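Local coordinates for putative phosphatase (Bacteroides thetaiotaomicron, PDB 3KYA), which is of unknown function but may be a phosphatase, binds zinc ions, and probably combines an IPT/TIG domain with a beta-propeller, at residues Q120-G125 with I156-H161; I164-L169 with M173-L178; S288-P291 with N295-N298; Q241-Y246 with V277-T282. All coordinates share one frame; numbering follows the deposited sequence.

Contact 1. Residues Q120-G125 with I156-H161; sequences QGWRDG and ICYDGH. With ZN (zinc ion), chain Y.
Trp-122 and His-161 lie face to face: the six-membered ring of the indole and the imidazole have planes only 10° apart and centroids separated by 3.8 Å. The overlap is not uniform. Trp-122 CZ3 sits over the middle of the imidazole, 3.4 Å from its plane, whereas His-161 ND1 lies above the rim of the indole. With CG of His-161 anti to its own backbone N (chi1 -175°), the imidazole reaches the indole from the opposite direction. A second aromatic pair is turned the other way. The indole points its edge at the face of Tyr-158, with planes at 76° and Trp-122 CH2 3.7 Å above the centre of the phenol ring, a T-shaped arrangement; the Tyr-158 hydroxyl has Gln-165 as its partner. His-161 ND1 holds a zinc ion at 2.1 Å, and one further ligand of that ion is a water. Replacing Trp-122 by an alanine would probably uncover one face of the imidazole, leaving the zinc-bound ring freer to turn, and strip Tyr-158 of its edge partner. The three rings form an aromatic cluster joining the loop 120-125 to segment 156-161, beside the zinc ion that His-161 binds.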
loop_
_atom_site.group_PDB
_atom_site.type_symbol
_atom_site.label_atom_id
_atom_site.label_comp_id
_atom_site.label_asym_id
_atom_site.label_seq_id
_atom_site.Cartn_x
_atom_site.Cartn_y
_atom_site.Cartn_z
ATOM N N GLN A 120 -24.246 -0.143 -34.557
ATOM C CA GLN A 120 -24.032 -1.567 -34.789
ATOM C C GLN A 120 -25.146 -2.458 -34.226
ATOM O O GLN A 120 -25.334 -3.575 -34.712
ATOM C CB GLN A 120 -22.667 -2.039 -34.240
ATOM C CG GLN A 120 -22.484 -1.930 -32.727
ATOM C CD GLN A 120 -22.503 -0.506 -32.235
ATOM O OE1 GLN A 120 -22.009 0.397 -32.912
ATOM N NE2 GLN A 120 -23.067 -0.291 -31.047
ATOM N N GLY A 121 -25.846 -1.985 -33.197
ATOM C CA GLY A 121 -26.962 -2.724 -32.600
ATOM C C GLY A 121 -26.535 -4.008 -31.901
ATOM O O GLY A 121 -25.463 -4.070 -31.290
ATOM N N TRP A 122 -27.389 -5.026 -32.003
ATOM C CA TRP A 122 -27.158 -6.346 -31.405
ATOM C C TRP A 122 -27.115 -7.401 -32.495
ATOM O O TRP A 122 -27.943 -7.400 -33.423
ATOM C CB TRP A 122 -28.265 -6.696 -30.397
ATOM C CG TRP A 122 -28.284 -5.825 -29.161
ATOM C CD1 TRP A 122 -28.473 -4.466 -29.113
ATOM C CD2 TRP A 122 -28.161 -6.252 -27.794
ATOM N NE1 TRP A 122 -28.436 -4.026 -27.811
ATOM C CE2 TRP A 122 -28.244 -5.102 -26.985
ATOM C CE3 TRP A 122 -27.967 -7.493 -27.178
ATOM C CZ2 TRP A 122 -28.160 -5.157 -25.598
ATOM C CZ3 TRP A 122 -27.881 -7.542 -25.807
ATOM C CH2 TRP A 122 -27.973 -6.381 -25.030
ATOM N N ARG A 123 -26.152 -8.307 -32.370
ATOM C CA ARG A 123 -25.978 -9.375 -33.318
ATOM C C ARG A 123 -25.229 -10.518 -32.640
ATOM O O ARG A 123 -24.169 -10.304 -32.029
ATOM C CB ARG A 123 -25.189 -8.873 -34.535
ATOM C CG ARG A 123 -24.978 -9.929 -35.654
ATOM C CD ARG A 123 -24.030 -9.432 -36.764
ATOM N NE ARG A 123 -24.496 -8.155 -37.287
ATOM C CZ ARG A 123 -25.502 -8.011 -38.153
ATOM N NH1 ARG A 123 -26.164 -9.064 -38.625
ATOM N NH2 ARG A 123 -25.857 -6.795 -38.544
ATOM N N ASP A 124 -25.797 -11.717 -32.732
ATOM C CA ASP A 124 -25.160 -12.917 -32.229
ATOM C C ASP A 124 -24.191 -13.428 -33.294
ATOM O O ASP A 124 -24.342 -13.125 -34.475
ATOM C CB ASP A 124 -26.196 -13.988 -31.874
ATOM C CG ASP A 124 -26.944 -13.688 -30.577
ATOM O OD1 ASP A 124 -26.571 -12.764 -29.818
ATOM O OD2 ASP A 124 -27.917 -14.410 -30.299
ATOM N N GLY A 125 -23.200 -14.209 -32.878
ATOM C CA GLY A 125 -22.197 -14.725 -33.796
ATOM C C GLY A 125 -20.775 -14.759 -33.253
ATOM O O GLY A 125 -20.555 -14.689 -32.045
ATOM N N ILE A 156 -24.413 -13.784 -19.316
ATOM C CA ILE A 156 -24.638 -12.375 -19.042
ATOM C C ILE A 156 -26.140 -12.092 -19.057
ATOM O O ILE A 156 -26.854 -12.505 -19.981
ATOM C CB ILE A 156 -23.868 -11.456 -20.037
ATOM C CG1 ILE A 156 -24.065 -9.973 -19.678
ATOM C CG2 ILE A 156 -24.247 -11.761 -21.511
ATOM C CD1 ILE A 156 -23.103 -9.020 -20.402
ATOM N N CYS A 157 -26.609 -11.427 -18.002
ATOM C CA CYS A 157 -27.995 -11.007 -17.897
ATOM C C CYS A 157 -28.017 -9.489 -17.882
ATOM O O CYS A 157 -27.046 -8.835 -17.443
ATOM C CB CYS A 157 -28.693 -11.582 -16.663
ATOM S SG CYS A 157 -28.051 -11.074 -15.061
ATOM N N TYR A 158 -29.136 -8.939 -18.338
ATOM C CA TYR A 158 -29.272 -7.506 -18.535
ATOM C C TYR A 158 -30.523 -6.882 -17.967
ATOM O O TYR A 158 -31.610 -7.429 -18.086
ATOM C CB TYR A 158 -29.364 -7.210 -20.031
ATOM C CG TYR A 158 -28.212 -7.672 -20.887
ATOM C CD1 TYR A 158 -27.031 -6.944 -20.934
ATOM C CD2 TYR A 158 -28.330 -8.789 -21.698
ATOM C CE1 TYR A 158 -25.983 -7.331 -21.742
ATOM C CE2 TYR A 158 -27.273 -9.193 -22.524
ATOM C CZ TYR A 158 -26.095 -8.462 -22.524
ATOM O OH TYR A 158 -25.041 -8.837 -23.332
ATOM N N ASP A 159 -30.360 -5.690 -17.415
ATOM C CA ASP A 159 -31.469 -4.898 -16.968
ATOM C C ASP A 159 -31.920 -4.074 -18.186
ATOM O O ASP A 159 -31.395 -2.976 -18.426
ATOM C CB ASP A 159 -31.019 -4.012 -15.798
ATOM C CG ASP A 159 -32.149 -3.187 -15.196
ATOM O OD1 ASP A 159 -33.273 -3.174 -15.738
ATOM O OD2 ASP A 159 -31.902 -2.521 -14.163
ATOM N N GLY A 160 -32.859 -4.615 -18.970
ATOM C CA GLY A 160 -33.388 -3.956 -20.189
ATOM C C GLY A 160 -33.326 -4.746 -21.507
ATOM O O GLY A 160 -33.702 -4.220 -22.555
ATOM N N HIS A 161 -32.801 -5.976 -21.463
ATOM C CA HIS A 161 -32.728 -6.895 -22.629
ATOM C C HIS A 161 -33.215 -8.225 -22.067
ATOM O O HIS A 161 -32.612 -8.757 -21.140
ATOM C CB HIS A 161 -31.317 -6.985 -23.191
ATOM C CG HIS A 161 -31.209 -7.801 -24.438
ATOM N ND1 HIS A 161 -31.506 -7.295 -25.684
ATOM C CD2 HIS A 161 -30.852 -9.094 -24.629
ATOM C CE1 HIS A 161 -31.313 -8.237 -26.595
ATOM N NE2 HIS A 161 -30.925 -9.341 -25.979
HETATM ZN ZN ZN Y . -32.260 -5.422 -26.275
HETATM O O HOH W 1 -31.553 -3.805 -25.422
#

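Contact 2. Residues I164-L169 with M173-L178. With ZN (zinc ion), chain X.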
loop_
_atom_site.group_PDB
_atom_site.type_symbol
_atom_site.label_atom_id
_atom_site.label_comp_id
_atom_site.label_asym_id
_atom_site.label_seq_id
_atom_site.Cartn_x
_atom_site.Cartn_y
_atom_site.Cartn_z
ATOM N N ILE A 164 -31.031 -13.899 -21.787
ATOM C CA ILE A 164 -29.782 -14.162 -21.080
ATOM C C ILE A 164 -28.867 -14.772 -22.147
ATOM O O ILE A 164 -29.201 -15.780 -22.767
ATOM C CB ILE A 164 -29.961 -15.105 -19.877
ATOM C CG1 ILE A 164 -30.748 -14.403 -18.772
ATOM C CG2 ILE A 164 -28.588 -15.595 -19.341
ATOM C CD1 ILE A 164 -31.149 -15.325 -17.628
ATOM N N GLN A 165 -27.729 -14.140 -22.386
ATOM C CA GLN A 165 -26.804 -14.589 -23.422
ATOM C C GLN A 165 -25.668 -15.447 -22.887
ATOM O O GLN A 165 -25.316 -15.391 -21.700
ATOM C CB GLN A 165 -26.238 -13.376 -24.167
ATOM C CG GLN A 165 -27.289 -12.596 -24.962
ATOM C CD GLN A 165 -26.665 -11.508 -25.821
ATOM O OE1 GLN A 165 -25.940 -10.640 -25.324
ATOM N NE2 GLN A 165 -26.944 -11.551 -27.125
ATOM N N LEU A 166 -25.131 -16.268 -23.789
ATOM C CA LEU A 166 -23.999 -17.126 -23.523
ATOM C C LEU A 166 -22.797 -16.622 -24.311
ATOM O O LEU A 166 -22.831 -16.577 -25.549
ATOM C CB LEU A 166 -24.295 -18.565 -23.958
ATOM C CG LEU A 166 -23.111 -19.532 -23.897
ATOM C CD1 LEU A 166 -22.513 -19.635 -22.486
ATOM C CD2 LEU A 166 -23.534 -20.911 -24.412
ATOM N N ILE A 167 -21.748 -16.257 -23.575
ATOM C CA ILE A 167 -20.452 -15.882 -24.133
ATOM C C ILE A 167 -19.643 -17.190 -24.034
ATOM O O ILE A 167 -19.192 -17.558 -22.939
ATOM C CB ILE A 167 -19.797 -14.737 -23.315
ATOM C CG1 ILE A 167 -20.720 -13.503 -23.268
ATOM C CG2 ILE A 167 -18.395 -14.403 -23.842
ATOM C CD1 ILE A 167 -20.413 -12.504 -22.080
ATOM N N ASP A 168 -19.493 -17.910 -25.156
ATOM C CA ASP A 168 -18.816 -19.217 -25.160
ATOM C C ASP A 168 -17.350 -18.982 -25.499
ATOM O O ASP A 168 -16.986 -18.720 -26.640
ATOM C CB ASP A 168 -19.495 -20.205 -26.128
ATOM C CG ASP A 168 -19.025 -21.652 -25.939
ATOM O OD1 ASP A 168 -17.829 -21.855 -25.652
ATOM O OD2 ASP A 168 -19.850 -22.597 -26.094
ATOM N N LEU A 169 -16.516 -19.049 -24.469
ATOM C CA LEU A 169 -15.094 -18.731 -24.581
ATOM C C LEU A 169 -14.304 -19.767 -25.372
ATOM O O LEU A 169 -13.216 -19.471 -25.874
ATOM C CB LEU A 169 -14.503 -18.574 -23.174
ATOM C CG LEU A 169 -15.179 -17.497 -22.320
ATOM C CD1 LEU A 169 -14.699 -17.526 -20.861
ATOM C CD2 LEU A 169 -14.974 -16.108 -22.946
HETATM N N MSE A 173 -18.067 -17.667 -29.620
HETATM C CA MSE A 173 -19.378 -17.383 -30.182
HETATM C C MSE A 173 -20.292 -16.822 -29.122
HETATM O O MSE A 173 -20.281 -17.302 -27.990
HETATM C CB MSE A 173 -20.023 -18.688 -30.677
HETATM C CG MSE A 173 -19.333 -19.414 -31.818
HETATM SE SE MSE A 173 -19.550 -18.461 -33.490
HETATM C CE MSE A 173 -21.451 -18.227 -33.434
ATOM N N LEU A 174 -21.075 -15.805 -29.492
ATOM C CA LEU A 174 -22.113 -15.229 -28.649
ATOM C C LEU A 174 -23.451 -15.770 -29.120
ATOM O O LEU A 174 -23.744 -15.756 -30.323
ATOM C CB LEU A 174 -22.151 -13.700 -28.761
ATOM C CG LEU A 174 -23.219 -12.941 -27.967
ATOM C CD1 LEU A 174 -22.911 -12.988 -26.463
ATOM C CD2 LEU A 174 -23.315 -11.483 -28.426
ATOM N N SER A 175 -24.254 -16.256 -28.186
ATOM C CA SER A 175 -25.585 -16.770 -28.496
ATOM C C SER A 175 -26.598 -16.283 -27.461
ATOM O O SER A 175 -26.222 -15.682 -26.429
ATOM C CB SER A 175 -25.565 -18.314 -28.603
ATOM O OG SER A 175 -25.183 -18.889 -27.362
ATOM N N SER A 176 -27.885 -16.513 -27.751
ATOM C CA SER A 176 -28.993 -16.108 -26.881
ATOM C C SER A 176 -29.909 -17.307 -26.586
ATOM O O SER A 176 -31.045 -17.368 -27.075
ATOM C CB SER A 176 -29.790 -14.981 -27.533
ATOM O OG SER A 176 -28.954 -13.888 -27.849
ATOM N N PRO A 177 -29.424 -18.262 -25.775
ATOM C CA PRO A 177 -30.180 -19.505 -25.548
ATOM C C PRO A 177 -31.411 -19.391 -24.637
ATOM O O PRO A 177 -32.317 -20.231 -24.729
ATOM C CB PRO A 177 -29.139 -20.417 -24.888
ATOM C CG PRO A 177 -28.223 -19.460 -24.160
ATOM C CD PRO A 177 -28.150 -18.239 -25.026
ATOM N N LEU A 178 -31.435 -18.386 -23.773
ATOM C CA LEU A 178 -32.501 -18.215 -22.795
ATOM C C LEU A 178 -33.358 -16.990 -23.088
ATOM O O LEU A 178 -32.992 -15.861 -22.750
ATOM C CB LEU A 178 -31.877 -18.123 -21.400
ATOM C CG LEU A 178 -31.196 -19.405 -20.907
ATOM C CD1 LEU A 178 -30.155 -19.128 -19.824
ATOM C CD2 LEU A 178 -32.272 -20.402 -20.429
HETATM ZN ZN ZN X . -19.979 -24.496 -25.352
HETATM O O HOH W 2 -18.111 -24.574 -25.271
HETATM O O HOH W 3 -19.950 -26.610 -24.831
HETATM O O HOH W 4 -21.743 -24.559 -26.019
HETATM O O HOH W 5 -20.025 -25.298 -27.502
#
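The side-chain amide of Gln-165 has the isopropyl end of Leu-174 over one face, with Leu-174 CD1 4.1 Å from Gln-165 CD, while Trp-122 lies toward the opposite face. At the edge, Gln-165 NE2 donates to Ser-176 OG at 3.2 Å; the bond is nearly straight (168°) and the acceptor lies 3° from the amide plane. Gln-165 OE1 is bonded to the Tyr-158 hydroxyl, and Ser-176 OG also pairs with Asp-124. Were Gln-165 an alanine, Tyr-158 and Ser-176 would probably each lose a partner and Leu-174 the flat group it rests on. The backbones form an antiparallel beta hairpin whose strand directions differ by 148°. Its register slips by one between the pairs Ile-164 with Leu-178 and Leu-166 with Ser-175, a beta bulge at which Pro-177 CD comes within 3.5 Å of Ile-164 O. Near the turn, Asp-168 N donates to Met-173 O (3.0 Å). The other flat group, the Asp-168 carboxylate, divides its oxygens: OD2 binds a zinc ion at 2.0 Å, and OD1 accepts from Lys-170 N and from a zinc-bound water at 2.8 Å. His-153 and four waters complete the ligands of that zinc ion.

Contact 3. Residues S288-P291 with N295-N298; sequences SWDP and NNPN
Asp-290 carries CG anti to its backbone N (chi1 -176°), which extends the carboxylate toward Asn-296, and Asn-296 answers with CG beside its own backbone N (chi1 -62°), turning its amide back toward the aspartate. The result is one hydrogen bond between the segments, from Asn-296 ND2 to Asp-290 OD2 at 3.2 Å, with an N-H...O angle of 159°. Its two ends differ in geometry. The acceptor lies almost in the plane of the amide, so the donor is well aimed, but the nitrogen comes down on the oxygen from above the carboxylate plane, and the two planes stand perpendicular. Such an approach, together with the length, suggests a bond of modest strength.

Both groups have further partners in the residues between the segments. Asp-290 OD1 accepts from Ile-292 N, and Asn-296 ND2 also donates to Ile-292 O, so a single residue receives one side chain at its N-H and the other at its carbonyl. Both groups are thus tied to the same residue as well as to each other. Beside them Asn-295 only brushes the aspartate, its CB 4.4 Å from Asp-290 OD2. The whole contact buries 101 Å² and lies at the protein surface; a bound zinc ion is about 5 Å from the side chain of Asn-295. The bond from Asp-290 OD1 to the N-H two residues on is the signature of an Asx turn, here within the loop that joins helix 276-284 to strand 300-305.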
loop_
_atom_site.group_PDB
_atom_site.type_symbol
_atom_site.label_atom_id
_atom_site.label_comp_id
_atom_site.label_asym_id
_atom_site.label_seq_id
_atom_site.Cartn_x
_atom_site.Cartn_y
_atom_site.Cartn_z
ATOM N N SER A 288 -47.973 -28.027 -3.764
ATOM C CA SER A 288 -48.048 -26.763 -4.470
ATOM C C SER A 288 -47.154 -25.777 -3.733
ATOM O O SER A 288 -47.308 -25.573 -2.527
ATOM C CB SER A 288 -49.484 -26.237 -4.484
ATOM O OG SER A 288 -50.382 -27.181 -5.052
ATOM N N TRP A 289 -46.208 -25.180 -4.442
ATOM C CA TRP A 289 -45.338 -24.179 -3.838
ATOM C C TRP A 289 -46.002 -22.807 -3.907
ATOM O O TRP A 289 -46.498 -22.416 -4.965
ATOM C CB TRP A 289 -43.992 -24.142 -4.557
ATOM C CG TRP A 289 -43.030 -23.119 -4.010
ATOM C CD1 TRP A 289 -42.638 -21.956 -4.606
ATOM C CD2 TRP A 289 -42.347 -23.179 -2.756
ATOM N NE1 TRP A 289 -41.735 -21.289 -3.802
ATOM C CE2 TRP A 289 -41.535 -22.024 -2.662
ATOM C CE3 TRP A 289 -42.324 -24.106 -1.709
ATOM C CZ2 TRP A 289 -40.728 -21.767 -1.555
ATOM C CZ3 TRP A 289 -41.520 -23.854 -0.612
ATOM C CH2 TRP A 289 -40.726 -22.690 -0.546
ATOM N N ASP A 290 -46.025 -22.093 -2.780
ATOM C CA ASP A 290 -46.560 -20.730 -2.726
ATOM C C ASP A 290 -45.369 -19.761 -2.676
ATOM O O ASP A 290 -44.679 -19.687 -1.650
ATOM C CB ASP A 290 -47.462 -20.521 -1.504
ATOM C CG ASP A 290 -48.112 -19.136 -1.471
ATOM O OD1 ASP A 290 -47.894 -18.321 -2.394
ATOM O OD2 ASP A 290 -48.867 -18.858 -0.513
ATOM N N PRO A 291 -45.136 -19.009 -3.772
ATOM C CA PRO A 291 -44.007 -18.071 -3.827
ATOM C C PRO A 291 -44.279 -16.693 -3.209
ATOM O O PRO A 291 -43.357 -15.876 -3.115
ATOM C CB PRO A 291 -43.786 -17.917 -5.328
ATOM C CG PRO A 291 -45.170 -18.010 -5.899
ATOM C CD PRO A 291 -45.914 -18.982 -5.023
ATOM N N ASN A 295 -47.106 -13.845 2.560
ATOM C CA ASN A 295 -47.986 -14.819 3.212
ATOM C C ASN A 295 -47.269 -15.973 3.902
ATOM O O ASN A 295 -47.915 -16.794 4.553
ATOM C CB ASN A 295 -48.976 -15.398 2.188
ATOM C CG ASN A 295 -49.922 -14.351 1.629
ATOM O OD1 ASN A 295 -50.049 -13.248 2.166
ATOM N ND2 ASN A 295 -50.597 -14.696 0.543
ATOM N N ASN A 296 -45.949 -16.052 3.758
ATOM C CA ASN A 296 -45.187 -17.157 4.327
ATOM C C ASN A 296 -43.924 -16.666 5.007
ATOM O O ASN A 296 -42.815 -16.921 4.527
ATOM C CB ASN A 296 -44.834 -18.149 3.223
ATOM C CG ASN A 296 -46.054 -18.761 2.570
ATOM O OD1 ASN A 296 -46.671 -19.667 3.118
ATOM N ND2 ASN A 296 -46.370 -18.308 1.360
ATOM N N PRO A 297 -44.076 -15.960 6.141
ATOM C CA PRO A 297 -42.912 -15.388 6.825
ATOM C C PRO A 297 -41.939 -16.384 7.437
ATOM O O PRO A 297 -40.786 -16.024 7.665
ATOM C CB PRO A 297 -43.540 -14.503 7.927
ATOM C CG PRO A 297 -44.911 -15.023 8.108
ATOM C CD PRO A 297 -45.345 -15.578 6.789
ATOM N N ASN A 298 -42.383 -17.607 7.717
ATOM C CA ASN A 298 -41.499 -18.635 8.271
ATOM C C ASN A 298 -40.589 -19.276 7.219
ATOM O O ASN A 298 -39.500 -19.734 7.561
ATOM C CB ASN A 298 -42.295 -19.742 8.977
ATOM C CG ASN A 298 -42.899 -19.297 10.298
ATOM O OD1 ASN A 298 -42.469 -18.311 10.905
ATOM N ND2 ASN A 298 -43.883 -20.049 10.771
#

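Contact 4. Residues Q241-Y246 with V277-T282; sequences QLIAAY and VDYFKT
Ile-243 and Tyr-279 make the close part of this contact. Ile-243 CD1 stands over one face of the phenol ring, 4.1 Å from its centroid and 20° off the normal, which meets the geometry of a CH-pi interaction. It is displaced toward the CG end: the nearest ring atom, Tyr-279 CG, is 3.9 Å from Ile-243 CD1. Ile-243 CG1 follows alongside, 3.9 Å from Tyr-279 CD1. The isoleucine is modelled in two conformers, and this description holds for one of them. In the tyrosine, a chi1 of 172° swings the ring away from the helix backbone and over to the strand, while Tyr-279 CD2 also rests 3.7 Å above the face of its neighbour Phe-280. Trp-289 meets Tyr-279 edge to face, adding to the burial of the ring.

The other end is looser. Here, within the two segments, the Tyr-279 hydroxyl meets aliphatic carbon of partly exposed Gln-241, with Gln-241 CB 3.5 Å from Tyr-279 OH. The glutamine chain bends at its second torsion (-65°) and its amide NE2 turns off to bond Asp-239; no hydrogen bond crosses between the segments.

Ile-243 and Ala-244 both face Val-223 on the adjacent strand, a classic beta bulge. The arrangement is thus a helix packed through one tyrosine onto a bulged outermost strand of a four-stranded antiparallel sheet, consistent with a propeller blade.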
loop_
_atom_site.group_PDB
_atom_site.type_symbol
_atom_site.label_atom_id
_atom_site.label_comp_id
_atom_site.label_asym_id
_atom_site.label_seq_id
_atom_site.Cartn_x
_atom_site.Cartn_y
_atom_site.Cartn_z
ATOM N N GLN A 241 -39.519 -22.212 -13.121
ATOM C CA GLN A 241 -40.531 -22.055 -12.080
ATOM C C GLN A 241 -40.288 -20.801 -11.234
ATOM O O GLN A 241 -39.132 -20.408 -11.004
ATOM C CB GLN A 241 -40.545 -23.281 -11.157
ATOM C CG GLN A 241 -40.786 -24.627 -11.854
ATOM C CD GLN A 241 -42.159 -24.739 -12.484
ATOM O OE1 GLN A 241 -43.095 -24.049 -12.077
ATOM N NE2 GLN A 241 -42.291 -25.617 -13.470
ATOM N N LEU A 242 -41.382 -20.184 -10.791
ATOM C CA LEU A 242 -41.337 -19.024 -9.913
ATOM C C LEU A 242 -41.080 -19.541 -8.508
ATOM O O LEU A 242 -41.822 -20.397 -8.018
ATOM C CB LEU A 242 -42.664 -18.261 -9.971
ATOM C CG LEU A 242 -42.811 -17.025 -9.087
ATOM C CD1 LEU A 242 -41.789 -15.941 -9.475
ATOM C CD2 LEU A 242 -44.242 -16.479 -9.154
ATOM N N ILE A 243 -40.034 -19.038 -7.855
ATOM C CA ILE A 243 -39.697 -19.519 -6.514
ATOM C C ILE A 243 -39.935 -18.476 -5.399
ATOM O O ILE A 243 -40.096 -18.845 -4.235
ATOM C CB ILE A 243 -38.239 -20.062 -6.473
ATOM C CG1 ILE A 243 -38.039 -21.006 -5.286
ATOM C CG2 ILE A 243 -37.230 -18.919 -6.444
ATOM C CD1 ILE A 243 -36.671 -21.661 -5.259
ATOM N N ALA A 244 -39.948 -17.189 -5.748
ATOM C CA ALA A 244 -40.197 -16.125 -4.770
ATOM C C ALA A 244 -40.795 -14.894 -5.439
ATOM O O ALA A 244 -40.372 -14.490 -6.527
ATOM C CB ALA A 244 -38.919 -15.762 -4.018
ATOM N N ALA A 245 -41.792 -14.309 -4.781
ATOM C CA ALA A 245 -42.459 -13.113 -5.273
ATOM C C ALA A 245 -42.770 -12.130 -4.144
ATOM O O ALA A 245 -43.540 -12.458 -3.236
ATOM C CB ALA A 245 -43.764 -13.480 -5.992
ATOM N N TYR A 246 -42.138 -10.956 -4.200
ATOM C CA TYR A 246 -42.476 -9.841 -3.309
ATOM C C TYR A 246 -42.610 -8.612 -4.216
ATOM O O TYR A 246 -43.726 -8.255 -4.602
ATOM C CB TYR A 246 -41.478 -9.653 -2.161
ATOM C CG TYR A 246 -41.910 -8.528 -1.245
ATOM C CD1 TYR A 246 -43.029 -8.674 -0.425
ATOM C CD2 TYR A 246 -41.242 -7.315 -1.228
ATOM C CE1 TYR A 246 -43.459 -7.649 0.404
ATOM C CE2 TYR A 246 -41.664 -6.272 -0.391
ATOM C CZ TYR A 246 -42.779 -6.450 0.415
ATOM O OH TYR A 246 -43.215 -5.438 1.243
ATOM N N VAL A 277 -34.271 -26.375 0.347
ATOM C CA VAL A 277 -34.792 -27.696 0.757
ATOM C C VAL A 277 -36.312 -27.632 0.900
ATOM O O VAL A 277 -37.010 -28.580 0.529
ATOM C CB VAL A 277 -34.171 -28.203 2.086
ATOM C CG1 VAL A 277 -34.932 -29.417 2.621
ATOM C CG2 VAL A 277 -32.698 -28.548 1.897
ATOM N N ASP A 278 -36.823 -26.518 1.440
ATOM C CA ASP A 278 -38.283 -26.332 1.596
ATOM C C ASP A 278 -38.992 -26.425 0.250
ATOM O O ASP A 278 -40.054 -27.044 0.124
ATOM C CB ASP A 278 -38.615 -24.973 2.237
ATOM C CG ASP A 278 -38.170 -24.872 3.687
ATOM O OD1 ASP A 278 -37.850 -25.915 4.294
ATOM O OD2 ASP A 278 -38.175 -23.742 4.237
ATOM N N TYR A 279 -38.384 -25.811 -0.760
ATOM C CA TYR A 279 -38.926 -25.808 -2.109
ATOM C C TYR A 279 -38.926 -27.196 -2.746
ATOM O O TYR A 279 -39.970 -27.658 -3.217
ATOM C CB TYR A 279 -38.147 -24.829 -2.999
ATOM C CG TYR A 279 -38.541 -24.942 -4.447
ATOM C CD1 TYR A 279 -39.757 -24.449 -4.890
ATOM C CD2 TYR A 279 -37.704 -25.571 -5.369
ATOM C CE1 TYR A 279 -40.138 -24.563 -6.200
ATOM C CE2 TYR A 279 -38.073 -25.692 -6.693
ATOM C CZ TYR A 279 -39.290 -25.187 -7.104
ATOM O OH TYR A 279 -39.673 -25.288 -8.410
ATOM N N PHE A 280 -37.776 -27.866 -2.736
ATOM C CA PHE A 280 -37.664 -29.181 -3.379
ATOM C C PHE A 280 -38.453 -30.275 -2.664
ATOM O O PHE A 280 -38.997 -31.154 -3.325
ATOM C CB PHE A 280 -36.202 -29.580 -3.560
ATOM C CG PHE A 280 -35.493 -28.749 -4.581
ATOM C CD1 PHE A 280 -35.831 -28.861 -5.928
ATOM C CD2 PHE A 280 -34.492 -27.872 -4.216
ATOM C CE1 PHE A 280 -35.189 -28.089 -6.882
ATOM C CE2 PHE A 280 -33.841 -27.105 -5.171
ATOM C CZ PHE A 280 -34.201 -27.208 -6.500
ATOM N N LYS A 281 -38.521 -30.208 -1.336
ATOM C CA LYS A 281 -39.308 -31.159 -0.547
ATOM C C LYS A 281 -40.796 -31.051 -0.904
ATOM O O LYS A 281 -41.486 -32.071 -1.009
ATOM C CB LYS A 281 -39.100 -30.917 0.955
ATOM C CG LYS A 281 -39.860 -31.875 1.878
ATOM C CD LYS A 281 -39.513 -31.633 3.343
ATOM N N THR A 282 -41.279 -29.823 -1.086
ATOM C CA THR A 282 -42.675 -29.555 -1.446
ATOM C C THR A 282 -43.042 -30.099 -2.830
ATOM O O THR A 282 -44.082 -30.741 -2.997
ATOM C CB THR A 282 -42.983 -28.041 -1.439
ATOM O OG1 THR A 282 -42.762 -27.497 -0.126
ATOM C CG2 THR A 282 -44.425 -27.778 -1.855
#

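Overall arrangement
Following the chain from the N terminus, contact 1 closes a loop of 30 intervening residues, bringing the segment before strand 125-126 against segment 156-161. Contact 2 follows as a tight hairpin in the same sheet. Contact 4 closes another 30-residue loop, joining an outermost strand of the next sheet to helix 276-284, and contact 3 then closes a short turn behind that helix. All are in series; none nests or crosses. They form two touching pairs: Asp-124 and Tyr-158 bond contact 1 to contact 2, while Trp-289 and Pro-291 bond contact 3 to strand 240-246. The centres of contacts 2 and 4 lie about 27 Å apart, in successive sheets of the probable propeller.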